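Local coordinates for protein disulfide isomerase (Salmonella enterica subsp. enterica serovar Typhimurium, PDB 3L9U) that forms disulfide bonds in other proteins by transferring its own redox-active disulfide to them, probably as part of a redox system with DsbI, at residues S4-E8 with G9-M13; C34-C37 with Y38-D41. All coordinates share one frame; numbering follows the deposited sequence. Where two conformers were deposited one is given.

Interaction 1 (S4-E8 with G9-M13)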
ATOM      1  N   SER A   4      13.132  19.949  14.795  1.00 34.83           N
ATOM      2  CA  SER A   4      12.423  19.700  13.543  1.00 33.24           C
ATOM      3  C   SER A   4      13.418  19.911  12.401  1.00 31.61           C
ATOM      4  O   SER A   4      14.043  20.969  12.279  1.00 35.34           O
ATOM      5  CB  SER A   4      11.185  20.587  13.393  1.00 34.53           C
ATOM      6  OG  SER A   4      10.015  19.911  13.870  1.00 35.50           O
ATOM      7  N   ALA A   5      13.576  18.883  11.583  1.00 26.85           N
ATOM      8  CA  ALA A   5      14.672  18.832  10.631  1.00 25.71           C
ATOM      9  C   ALA A   5      14.230  18.936   9.179  1.00 23.35           C
ATOM     10  O   ALA A   5      15.059  19.130   8.291  1.00 25.48           O
ATOM     11  CB  ALA A   5      15.470  17.551  10.840  1.00 27.43           C
ATOM     12  N   PHE A   6      12.931  18.806   8.931  1.00 20.41           N
ATOM     13  CA  PHE A   6      12.453  18.689   7.554  1.00 18.47           C
ATOM     14  C   PHE A   6      11.603  19.869   7.105  1.00 19.02           C
ATOM     15  O   PHE A   6      11.062  20.613   7.927  1.00 20.59           O
ATOM     16  CB  PHE A   6      11.748  17.353   7.354  1.00 15.04           C
ATOM     17  CG  PHE A   6      12.649  16.184   7.598  1.00 14.19           C
ATOM     18  CD1 PHE A   6      13.454  15.698   6.581  1.00 14.95           C
ATOM     19  CD2 PHE A   6      12.733  15.602   8.854  1.00 14.88           C
ATOM     20  CE1 PHE A   6      14.308  14.635   6.800  1.00 15.30           C
ATOM     21  CE2 PHE A   6      13.587  14.540   9.082  1.00 15.29           C
ATOM     22  CZ  PHE A   6      14.376  14.054   8.051  1.00 14.71           C
ATOM     23  N   THR A   7      11.505  20.026   5.792  1.00 18.69           N
ATOM     24  CA  THR A   7      11.065  21.274   5.189  1.00 19.63           C
ATOM     25  C   THR A   7       9.778  21.142   4.375  1.00 18.13           C
ATOM     26  O   THR A   7       9.711  20.408   3.392  1.00 17.40           O
ATOM     27  CB  THR A   7      12.190  21.853   4.286  1.00 23.04           C
ATOM     28  OG1 THR A   7      13.394  21.987   5.054  1.00 26.95           O
ATOM     29  CG2 THR A   7      11.796  23.204   3.736  1.00 25.23           C
ATOM     30  N   GLU A   8       8.756  21.870   4.800  1.00 17.80           N
ATOM     31  CA  GLU A   8       7.515  21.955   4.055  1.00 17.22           C
ATOM     32  C   GLU A   8       7.774  22.437   2.623  1.00 16.36           C
ATOM     33  O   GLU A   8       8.472  23.429   2.412  1.00 16.91           O
ATOM     34  CB  GLU A   8       6.573  22.922   4.768  1.00 20.25           C
ATOM     35  CG  GLU A   8       5.280  23.134   4.056  1.00 20.89           C
ATOM     36  CD  GLU A   8       4.396  24.151   4.746  1.00 20.70           C
ATOM     37  OE1 GLU A   8       4.904  24.993   5.521  1.00 22.00           O
ATOM     38  OE2 GLU A   8       3.186  24.100   4.502  1.00 20.95           O
ATOM     39  N   GLY A   9       7.218  21.727   1.645  1.00 15.44           N
ATOM     40  CA  GLY A   9       7.360  22.100   0.248  1.00 16.87           C
ATOM     41  C   GLY A   9       8.517  21.395  -0.436  1.00 19.21           C
ATOM     42  O   GLY A   9       8.626  21.394  -1.663  1.00 23.06           O
ATOM     43  N   THR A  10       9.391  20.795   0.361  1.00 18.81           N
ATOM     44  CA  THR A  10      10.505  20.031  -0.179  1.00 18.52           C
ATOM     45  C   THR A  10      10.421  18.580   0.265  1.00 18.21           C
ATOM     46  O   THR A  10      10.361  17.667  -0.558  1.00 19.79           O
ATOM     47  CB  THR A  10      11.855  20.616   0.262  1.00 20.57           C
ATOM     48  OG1 THR A  10      12.005  21.932  -0.286  1.00 22.67           O
ATOM     49  CG2 THR A  10      12.995  19.734  -0.224  1.00 22.92           C
ATOM     50  N   ASP A  11      10.401  18.365   1.574  1.00 16.05           N
ATOM     51  CA  ASP A  11      10.354  16.999   2.099  1.00 13.11           C
ATOM     52  C   ASP A  11       8.936  16.448   2.157  1.00 13.50           C
ATOM     53  O   ASP A  11       8.720  15.247   1.987  1.00 12.70           O
ATOM     54  CB  ASP A  11      11.007  16.945   3.476  1.00 13.85           C
ATOM     55  CG  ASP A  11      12.459  17.357   3.429  1.00 17.68           C
ATOM     56  OD1 ASP A  11      13.246  16.688   2.722  1.00 18.98           O
ATOM     57  OD2 ASP A  11      12.812  18.347   4.093  1.00 20.22           O
ATOM     58  N   TYR A  12       7.970  17.331   2.387  1.00 12.90           N
ATOM     59  CA  TYR A  12       6.582  16.911   2.536  1.00 13.12           C
ATOM     60  C   TYR A  12       5.661  18.083   2.244  1.00 12.95           C
ATOM     61  O   TYR A  12       6.109  19.216   2.135  1.00 14.67           O
ATOM     62  CB  TYR A  12       6.328  16.415   3.966  1.00 12.71           C
ATOM     63  CG  TYR A  12       6.445  17.514   5.004  1.00 13.69           C
ATOM     64  CD1 TYR A  12       7.677  17.835   5.566  1.00 14.81           C
ATOM     65  CD2 TYR A  12       5.327  18.256   5.399  1.00 13.18           C
ATOM     66  CE1 TYR A  12       7.793  18.845   6.506  1.00 14.51           C
ATOM     67  CE2 TYR A  12       5.437  19.269   6.340  1.00 13.57           C
ATOM     68  CZ  TYR A  12       6.674  19.557   6.889  1.00 13.96           C
ATOM     69  OH  TYR A  12       6.799  20.564   7.825  1.00 13.58           O
ATOM     70  N   MET A  13       4.372  17.803   2.155  0.61 13.93           N
ATOM     71  CA  MET A  13       3.387  18.855   2.027  0.61 14.84           C
ATOM     72  C   MET A  13       2.146  18.442   2.795  0.61 13.37           C
ATOM     73  O   MET A  13       1.950  17.264   3.096  0.61 14.41           O
ATOM     74  CB  MET A  13       3.037  19.071   0.561  0.61 17.44           C
ATOM     75  CG  MET A  13       2.524  17.811  -0.101  0.61 20.53           C
ATOM     76  SD  MET A  13       1.961  18.085  -1.782  0.61 22.69           S
ATOM     77  CE  MET A  13       0.931  19.534  -1.579  0.61 24.59           C
TER
HETATM   78  O   HOH W   1       9.062  21.673   8.967  1.00 19.08           O
HETATM   79  O   HOH W   2      10.444  24.017   0.544  1.00 25.12           O

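Interaction 2 (C34-C37 with Y38-D41)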
ATOM      1  N   CYS A  34       2.849  -0.299 -10.681  1.00 11.32           N
ATOM      2  CA  CYS A  34       3.735   0.844 -10.470  0.51 12.69           C
ATOM      3  C   CYS A  34       5.188   0.378 -10.231  1.00 12.56           C
ATOM      4  O   CYS A  34       5.467  -0.234  -9.209  1.00 12.66           O
ATOM      5  CB  CYS A  34       3.153   1.621  -9.268  0.51 12.42           C
ATOM      6  SG  CYS A  34       4.170   2.776  -8.293  0.51 11.53           S
ATOM      7  N   PRO A  35       6.116   0.673 -11.160  1.00 13.17           N
ATOM      8  CA  PRO A  35       7.493   0.177 -11.013  1.00 13.57           C
ATOM      9  C   PRO A  35       8.202   0.711  -9.769  1.00 13.46           C
ATOM     10  O   PRO A  35       8.924  -0.036  -9.110  1.00 14.28           O
ATOM     11  CB  PRO A  35       8.196   0.689 -12.275  1.00 15.38           C
ATOM     12  CG  PRO A  35       7.112   1.018 -13.223  1.00 18.39           C
ATOM     13  CD  PRO A  35       5.921   1.415 -12.415  1.00 15.63           C
ATOM     14  N   PHE A  36       8.017   1.988  -9.460  1.00 12.77           N
ATOM     15  CA  PHE A  36       8.665   2.542  -8.280  1.00 13.50           C
ATOM     16  C   PHE A  36       8.052   1.991  -6.992  1.00 12.44           C
ATOM     17  O   PHE A  36       8.730   1.904  -5.960  1.00 13.32           O
ATOM     18  CB  PHE A  36       8.686   4.075  -8.308  1.00 17.46           C
ATOM     19  CG  PHE A  36       9.780   4.644  -9.169  1.00 24.42           C
ATOM     20  CD1 PHE A  36      11.072   4.158  -9.075  1.00 27.43           C
ATOM     21  CD2 PHE A  36       9.520   5.665 -10.061  1.00 28.05           C
ATOM     22  CE1 PHE A  36      12.087   4.677  -9.863  1.00 29.04           C
ATOM     23  CE2 PHE A  36      10.527   6.195 -10.848  1.00 30.00           C
ATOM     24  CZ  PHE A  36      11.812   5.697 -10.748  1.00 29.80           C
ATOM     25  N   CYS A  37       6.781   1.605  -7.034  1.00 11.64           N
ATOM     26  CA  CYS A  37       6.165   0.965  -5.879  0.60 11.56           C
ATOM     27  C   CYS A  37       6.888  -0.344  -5.583  1.00 10.43           C
ATOM     28  O   CYS A  37       7.217  -0.634  -4.440  1.00 11.62           O
ATOM     29  CB  CYS A  37       4.675   0.717  -6.122  0.60 11.03           C
ATOM     30  SG  CYS A  37       3.736   2.243  -6.378  0.60 12.72           S
ATOM     31  N   TYR A  38       7.142  -1.122  -6.635  1.00 10.31           N
ATOM     32  CA  TYR A  38       7.889  -2.370  -6.529  1.00 10.97           C
ATOM     33  C   TYR A  38       9.284  -2.089  -5.944  1.00 10.82           C
ATOM     34  O   TYR A  38       9.701  -2.721  -4.966  1.00 11.63           O
ATOM     35  CB  TYR A  38       8.015  -2.988  -7.925  1.00 10.99           C
ATOM     36  CG  TYR A  38       8.610  -4.382  -8.016  1.00 11.26           C
ATOM     37  CD1 TYR A  38       8.732  -5.204  -6.895  1.00 11.54           C
ATOM     38  CD2 TYR A  38       9.030  -4.888  -9.245  1.00 11.04           C
ATOM     39  CE1 TYR A  38       9.270  -6.490  -7.005  1.00 10.60           C
ATOM     40  CE2 TYR A  38       9.559  -6.163  -9.360  1.00 11.83           C
ATOM     41  CZ  TYR A  38       9.664  -6.962  -8.245  1.00 11.88           C
ATOM     42  OH  TYR A  38      10.185  -8.228  -8.373  1.00 13.78           O
ATOM     43  N   LYS A  39       9.998  -1.134  -6.539  1.00 10.87           N
ATOM     44  CA  LYS A  39      11.335  -0.769  -6.073  1.00 10.82           C
ATOM     45  C   LYS A  39      11.352  -0.423  -4.583  1.00 12.19           C
ATOM     46  O   LYS A  39      12.180  -0.929  -3.807  1.00 12.79           O
ATOM     47  CB  LYS A  39      11.850   0.423  -6.887  1.00 12.20           C
ATOM     48  CG  LYS A  39      13.293   0.804  -6.611  1.00 14.11           C
ATOM     49  CD  LYS A  39      13.670   2.092  -7.344  1.00 17.14           C
ATOM     50  CE  LYS A  39      15.143   2.442  -7.145  1.00 22.26           C
ATOM     51  NZ  LYS A  39      16.066   1.444  -7.766  1.00 25.57           N
ATOM     52  N   TYR A  40      10.449   0.459  -4.182  1.00 11.61           N
ATOM     53  CA  TYR A  40      10.392   0.868  -2.785  1.00 11.62           C
ATOM     54  C   TYR A  40       9.930  -0.270  -1.869  1.00 11.76           C
ATOM     55  O   TYR A  40      10.404  -0.393  -0.745  1.00 11.65           O
ATOM     56  CB  TYR A  40       9.518   2.121  -2.611  1.00 12.55           C
ATOM     57  CG  TYR A  40      10.285   3.403  -2.841  1.00 12.93           C
ATOM     58  CD1 TYR A  40      10.598   3.832  -4.125  1.00 13.21           C
ATOM     59  CD2 TYR A  40      10.714   4.176  -1.769  1.00 13.08           C
ATOM     60  CE1 TYR A  40      11.320   4.994  -4.337  1.00 13.39           C
ATOM     61  CE2 TYR A  40      11.436   5.332  -1.966  1.00 13.70           C
ATOM     62  CZ  TYR A  40      11.731   5.742  -3.254  1.00 13.96           C
ATOM     63  OH  TYR A  40      12.447   6.901  -3.447  1.00 16.46           O
ATOM     64  N   ASP A  41       9.004  -1.102  -2.343  1.00 11.57           N
ATOM     65  CA  ASP A  41       8.538  -2.231  -1.534  1.00 11.24           C
ATOM     66  C   ASP A  41       9.670  -3.231  -1.265  1.00 12.20           C
ATOM     67  O   ASP A  41       9.732  -3.841  -0.194  1.00 12.49           O
ATOM     68  CB  ASP A  41       7.333  -2.921  -2.198  1.00 10.98           C
ATOM     69  CG  ASP A  41       6.067  -2.827  -1.362  1.00 13.62           C
ATOM     70  OD1 ASP A  41       6.130  -3.172  -0.158  1.00 16.24           O
ATOM     71  OD2 ASP A  41       5.009  -2.424  -1.909  1.00 12.57           O
TER

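Interaction 1 (S4-E8 with G9-M13)
The backbone reverses between Thr7 and Asp11 in a tight turn whose first four residues, Thr7 to Thr10, form a type II beta-turn: Glu8 is extended, Gly9 has a positive phi of 94°, and Thr10 N donates to Thr7 O at 3.1 Å. The turn leads into strand 12-14, an outer strand of the thioredoxin-fold sheet. Thr7 O is gripped twice, since Asp11 N also reaches it, at 2.8 Å and in the carbonyl plane, whereas Thr10 N comes from above that plane. Gly9 N donates a hydrogen bond to Tyr12 O (2.8 Å), and Glu8 and Tyr12 form a single beta bridge.

The Asp11 carboxylate adds a side-chain bond to the turn. Its OD2 takes the Thr7 N-H through the anti lone pair at 2.7 Å, and so bonds run both ways between these two residues. Asp11 CG also meets the edge of the Phe6 ring, 3.7 Å from CD1, with ring and carboxylate planes 88° apart. With CG between the backbone N and the carbonyl carbon (chi1 66°), the Tyr12 ring is placed against the turn, where Glu8 CA lies over one face, 4.0 Å from the centroid, a CH-pi contact. Leu193 and Leu197 of helix 187-198 touch Phe6 and Tyr12 respectively. A water at the edge of the Tyr12 ring links Phe6 O to Tyr12 OH, while another joins Glu8 O to Thr10 OG1, 2.7 Å from the latter.

Interaction 2 (C34-C37 with Y38-D41)
The redox-active CxxC motif, Cys34-Pro35-Phe36-Cys37, opens helix 35-43 of the thioredoxin fold, with Cys34 at the N-cap position and the disulfide closing over the first turn. Cys34 SG and Cys37 SG are 2.0 Å apart in the conformer described; both cysteines were modelled in two. Four successive i to i+4 bonds carry the chain from the motif into the helix. The first, from Tyr38 N to Cys34 O, is the longest at 3.2 Å; the last, from Asp41 N to Cys37 O, is 2.8 Å, so the carbonyl oxygen of each cysteine accepts from a residue one turn further on.

Phe36 and Lys39 run side by side on the outer surface, pointing the same way, and Lys39 CD meets the edge of the Phe36 ring in its plane, 3.7 Å from CD1. An anti arrangement of Lys39 CG to the backbone N (chi1 -173°), followed by an extended chain as far as CE, carries the methylene groups alongside that ring. Tyr40 sets a ring edge against the Phe36 carbonyl: its CD1 lies 3.3 Å from Phe36 O, an oxygen already engaged by Tyr40 N.

Toward helix 97-111, Tyr38 stacks on Tyr106 and bonds through its OH to Asp111. The carboxylate of buried Asp41 forms salt bridges with Lys102 through OD1 and with Lys28 through OD2, and OD2 also bonds to Tyr106 OH. At the disulfide itself, Val168 touches both cysteines. One helical turn on from Cys37, Asp41 CB sits 3.2 Å from Cys37 O, the carbonyl oxygen that Asp41 N engages.

How the interactions relate
Interaction 1 and interaction 2 do not touch: their centres are 23 Å apart and their nearest atoms about 11 Å. Interaction 2, which holds the redox-active disulfide, is centred about 10 Å from the centre of the chain, whereas the centre of interaction 1, a surface turn, lies 22 Å from it. In the five-stranded sheet, strand 12-14 lies at one margin, and strands 177-179 and 170-173 separate it from strand 25-30, which precedes the active-site helix. Consecutive residues near this sheet connect the two regions indirectly: Tyr180 pairs by backbone with Asp11 and is touched by Met13, while Thr181 is touched by Tyr40.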